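Local coordinates for PhnB-like domain-containing protein (Pseudomonas aeruginosa, PDB 1U69) that is of unknown function but, as a PhnB-like member of the 3-demethylubiquinone-9 3-methyltransferase family, may take part in drug resistance, at the interface of chains A and B. Residues are numbered along the deposited sequence; one frame, centred on the assembly and turned at random. Chains: chain A/B, hypothetical protein.

The interface of chains A and B. Residues chain A 10-12, 72-74; chain B 75-78.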
ATOM      1  N   CYS A  10       7.790  -3.233 -14.579  1.00  7.68           N
ATOM      2  CA  CYS A  10       8.885  -3.095 -15.547  1.00  7.74           C
ATOM      3  C   CYS A  10       8.437  -2.239 -16.726  1.00  7.97           C
ATOM      4  O   CYS A  10       7.466  -2.564 -17.388  1.00  7.70           O
ATOM      5  CB  CYS A  10       9.336  -4.473 -16.037  1.00  7.29           C
ATOM      6  SG  CYS A  10      10.792  -4.443 -17.087  1.00 10.05           S
ATOM      7  N   LEU A  11       9.136  -1.132 -16.955  1.00  8.13           N
ATOM      8  CA  LEU A  11       8.784  -0.188 -18.004  1.00  8.36           C
ATOM      9  C   LEU A  11       9.918  -0.135 -19.010  1.00  8.30           C
ATOM     10  O   LEU A  11      11.081  -0.038 -18.625  1.00  8.23           O
ATOM     11  CB  LEU A  11       8.549   1.191 -17.407  1.00  9.03           C
ATOM     12  CG  LEU A  11       7.330   1.247 -16.478  1.00 10.32           C
ATOM     13  CD1 LEU A  11       7.366   2.526 -15.677  1.00 11.84           C
ATOM     14  CD2 LEU A  11       6.050   1.119 -17.284  1.00 13.36           C
ATOM     15  N   TRP A  12       9.557  -0.193 -20.292  1.00  8.48           N
ATOM     16  CA  TRP A  12      10.503  -0.271 -21.408  1.00  9.04           C
ATOM     17  C   TRP A  12      10.926   1.132 -21.823  1.00  9.30           C
ATOM     18  O   TRP A  12      10.085   2.017 -21.990  1.00 10.76           O
ATOM     19  CB  TRP A  12       9.827  -0.982 -22.587  1.00  9.85           C
ATOM     20  CG  TRP A  12      10.722  -1.497 -23.671  1.00  9.13           C
ATOM     21  CD1 TRP A  12      11.365  -0.766 -24.623  1.00 12.60           C
ATOM     22  CD2 TRP A  12      11.025  -2.863 -23.937  1.00 10.57           C
ATOM     23  NE1 TRP A  12      12.062  -1.602 -25.460  1.00 12.56           N
ATOM     24  CE2 TRP A  12      11.872  -2.895 -25.065  1.00 12.23           C
ATOM     25  CE3 TRP A  12      10.669  -4.070 -23.339  1.00 12.04           C
ATOM     26  CZ2 TRP A  12      12.376  -4.081 -25.591  1.00 14.21           C
ATOM     27  CZ3 TRP A  12      11.173  -5.255 -23.864  1.00 14.15           C
ATOM     28  CH2 TRP A  12      12.022  -5.248 -24.973  1.00 15.15           C
ATOM     29  N   PHE A  72       9.443  -1.685 -28.666  1.00 14.48           N
ATOM     30  CA  PHE A  72       8.069  -1.542 -28.193  1.00 14.53           C
ATOM     31  C   PHE A  72       7.772  -0.109 -27.780  1.00 14.64           C
ATOM     32  O   PHE A  72       8.667   0.626 -27.331  1.00 15.45           O
ATOM     33  CB  PHE A  72       7.800  -2.518 -27.035  1.00 13.68           C
ATOM     34  CG  PHE A  72       8.041  -3.960 -27.396  1.00 13.99           C
ATOM     35  CD1 PHE A  72       7.151  -4.645 -28.227  1.00 15.62           C
ATOM     36  CD2 PHE A  72       9.165  -4.626 -26.945  1.00 14.11           C
ATOM     37  CE1 PHE A  72       7.373  -5.975 -28.572  1.00 15.23           C
ATOM     38  CE2 PHE A  72       9.393  -5.962 -27.287  1.00 14.44           C
ATOM     39  CZ  PHE A  72       8.499  -6.632 -28.101  1.00 15.71           C
ATOM     40  N   ARG A  73       6.500   0.269 -27.904  1.00 14.84           N
ATOM     41  CA  ARG A  73       6.015   1.613 -27.581  1.00 14.90           C
ATOM     42  C   ARG A  73       4.927   1.547 -26.518  1.00 13.58           C
ATOM     43  O   ARG A  73       4.141   0.598 -26.487  1.00 13.37           O
ATOM     44  CB  ARG A  73       5.442   2.277 -28.834  1.00 16.07           C
ATOM     45  CG  ARG A  73       6.508   2.504 -29.875  1.00 20.16           C
ATOM     46  CD  ARG A  73       6.085   3.266 -31.122  1.00 26.04           C
ATOM     47  NE  ARG A  73       6.911   4.448 -31.407  1.00 31.67           N
ATOM     48  CZ  ARG A  73       8.256   4.518 -31.392  1.00 34.79           C
ATOM     49  NH1 ARG A  73       9.032   3.465 -31.095  1.00 36.07           N
ATOM     50  NH2 ARG A  73       8.838   5.682 -31.675  1.00 35.98           N
ATOM     51  N   HIS A  74       4.894   2.563 -25.664  1.00 12.69           N
ATOM     52  CA  HIS A  74       3.873   2.662 -24.605  1.00 11.99           C
ATOM     53  C   HIS A  74       2.512   3.091 -25.160  1.00 12.13           C
ATOM     54  O   HIS A  74       2.407   3.701 -26.219  1.00 12.62           O
ATOM     55  CB  HIS A  74       4.316   3.646 -23.493  1.00 12.07           C
ATOM     56  CG  HIS A  74       5.456   3.128 -22.681  1.00 11.38           C
ATOM     57  ND1 HIS A  74       5.318   2.090 -21.788  1.00 12.47           N
ATOM     58  CD2 HIS A  74       6.774   3.443 -22.687  1.00 12.91           C
ATOM     59  CE1 HIS A  74       6.500   1.795 -21.275  1.00 10.24           C
ATOM     60  NE2 HIS A  74       7.398   2.594 -21.806  1.00 12.27           N
TER
ATOM     61  N   SER B  75       1.119  -3.990 -24.626  1.00  8.61           N
ATOM     62  CA  SER B  75       2.359  -4.395 -25.266  1.00  8.51           C
ATOM     63  C   SER B  75       3.429  -4.579 -24.207  1.00  8.42           C
ATOM     64  O   SER B  75       3.256  -4.192 -23.043  1.00  8.00           O
ATOM     65  CB  SER B  75       2.812  -3.356 -26.273  1.00  9.75           C
ATOM     66  OG  SER B  75       3.520  -2.310 -25.650  1.00  9.95           O
ATOM     67  N   GLU B  76       4.547  -5.137 -24.647  1.00  8.25           N
ATOM     68  CA  GLU B  76       5.676  -5.442 -23.787  1.00  8.60           C
ATOM     69  C   GLU B  76       6.291  -4.209 -23.141  1.00  8.26           C
ATOM     70  O   GLU B  76       7.122  -4.337 -22.259  1.00  8.27           O
ATOM     71  CB  GLU B  76       6.751  -6.167 -24.606  1.00  8.50           C
ATOM     72  CG  GLU B  76       6.410  -7.626 -24.867  1.00 10.82           C
ATOM     73  CD  GLU B  76       5.652  -7.879 -26.161  1.00 12.45           C
ATOM     74  OE1 GLU B  76       4.944  -6.989 -26.675  1.00 13.91           O
ATOM     75  OE2 GLU B  76       5.758  -9.014 -26.693  1.00 16.73           O
ATOM     76  N   ALA B  77       5.873  -3.019 -23.564  1.00  7.87           N
ATOM     77  CA  ALA B  77       6.334  -1.770 -22.955  1.00  7.88           C
ATOM     78  C   ALA B  77       6.089  -1.745 -21.434  1.00  7.79           C
ATOM     79  O   ALA B  77       6.849  -1.127 -20.689  1.00  7.54           O
ATOM     80  CB  ALA B  77       5.654  -0.579 -23.624  1.00  8.76           C
ATOM     81  N   PHE B  78       5.004  -2.394 -20.999  1.00  6.35           N
ATOM     82  CA  PHE B  78       4.718  -2.627 -19.581  1.00  6.02           C
ATOM     83  C   PHE B  78       4.731  -4.122 -19.293  1.00  5.48           C
ATOM     84  O   PHE B  78       4.195  -4.890 -20.060  1.00  5.85           O
ATOM     85  CB  PHE B  78       3.352  -2.064 -19.178  1.00  5.99           C
ATOM     86  CG  PHE B  78       2.851  -2.640 -17.858  1.00  6.40           C
ATOM     87  CD1 PHE B  78       3.394  -2.201 -16.670  1.00  8.70           C
ATOM     88  CD2 PHE B  78       1.910  -3.660 -17.812  1.00  8.30           C
ATOM     89  CE1 PHE B  78       2.978  -2.742 -15.452  1.00  8.94           C
ATOM     90  CE2 PHE B  78       1.506  -4.206 -16.598  1.00  6.49           C
ATOM     91  CZ  PHE B  78       2.035  -3.744 -15.423  1.00  8.18           C
TER
HETATM   92  O   HOH W   1       8.197  -4.107 -19.721  1.00 11.24           O
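B:Ala77 sits against A:Trp12 and A:His74, where the loop leading into strand 78-84 of chain B meets strand 7-13 of chain A. Its methyl CB lies over the imidazole face of A:His74, 3.6 Å from the ring centroid and shifted toward the rim holding ND1 and CE1. B:Ala77 O accepts a hydrogen bond from A:Trp12 N at 2.9 Å, the donor tilted 16° from the carbonyl plane, while CB of the tryptophan packs on the alanine CA. Within chain A, A:His74 NE2 donates to A:Trp12 O at 2.8 Å, on a lone pair in the carbonyl plane though with the oxygen somewhat out of the ring plane, which helps set the ring on which the methyl rests. This is the tightly packed part.

Beside it, A:Phe72 receives B:Glu76, whose CB stands over the centre of the phenyl ring, 3.6 Å from the centroid. The glutamate chain bends at chi2 (92°) and folds back along the ring, laying its carboxylate over the CE1 and CZ side with the two planes 23° apart; B:Glu76 CD is 3.5 Å from A:Phe72 CE1. The phenyl ring meets the A:Trp12 indole edge to face, its CD2 above the indole near the rim, so the indole backs it within chain A. B:Ser75 OG, set between its backbone N and carbonyl carbon, accepts a hydrogen bond from B:Ala77 N and donates one to A:Arg73 O at 3.1 Å, tilted from the carbonyl plane, linking the loop to itself and to chain A.

The contact is looser at its two ends. A:Arg73 is poorly ordered, which makes its bond less certain. Toward A:Cys10 a water bridges A:Cys10 O and B:Glu76 O, while the cysteine O also touches B:Phe78 CA, next to the antiparallel bridge between A:Leu11 and B:Phe78. Repeated by the two-fold axis, this patch joins strand edge and loop and probably helps hold the two chains together; the structure alone does not show whether the pair is the biological unit.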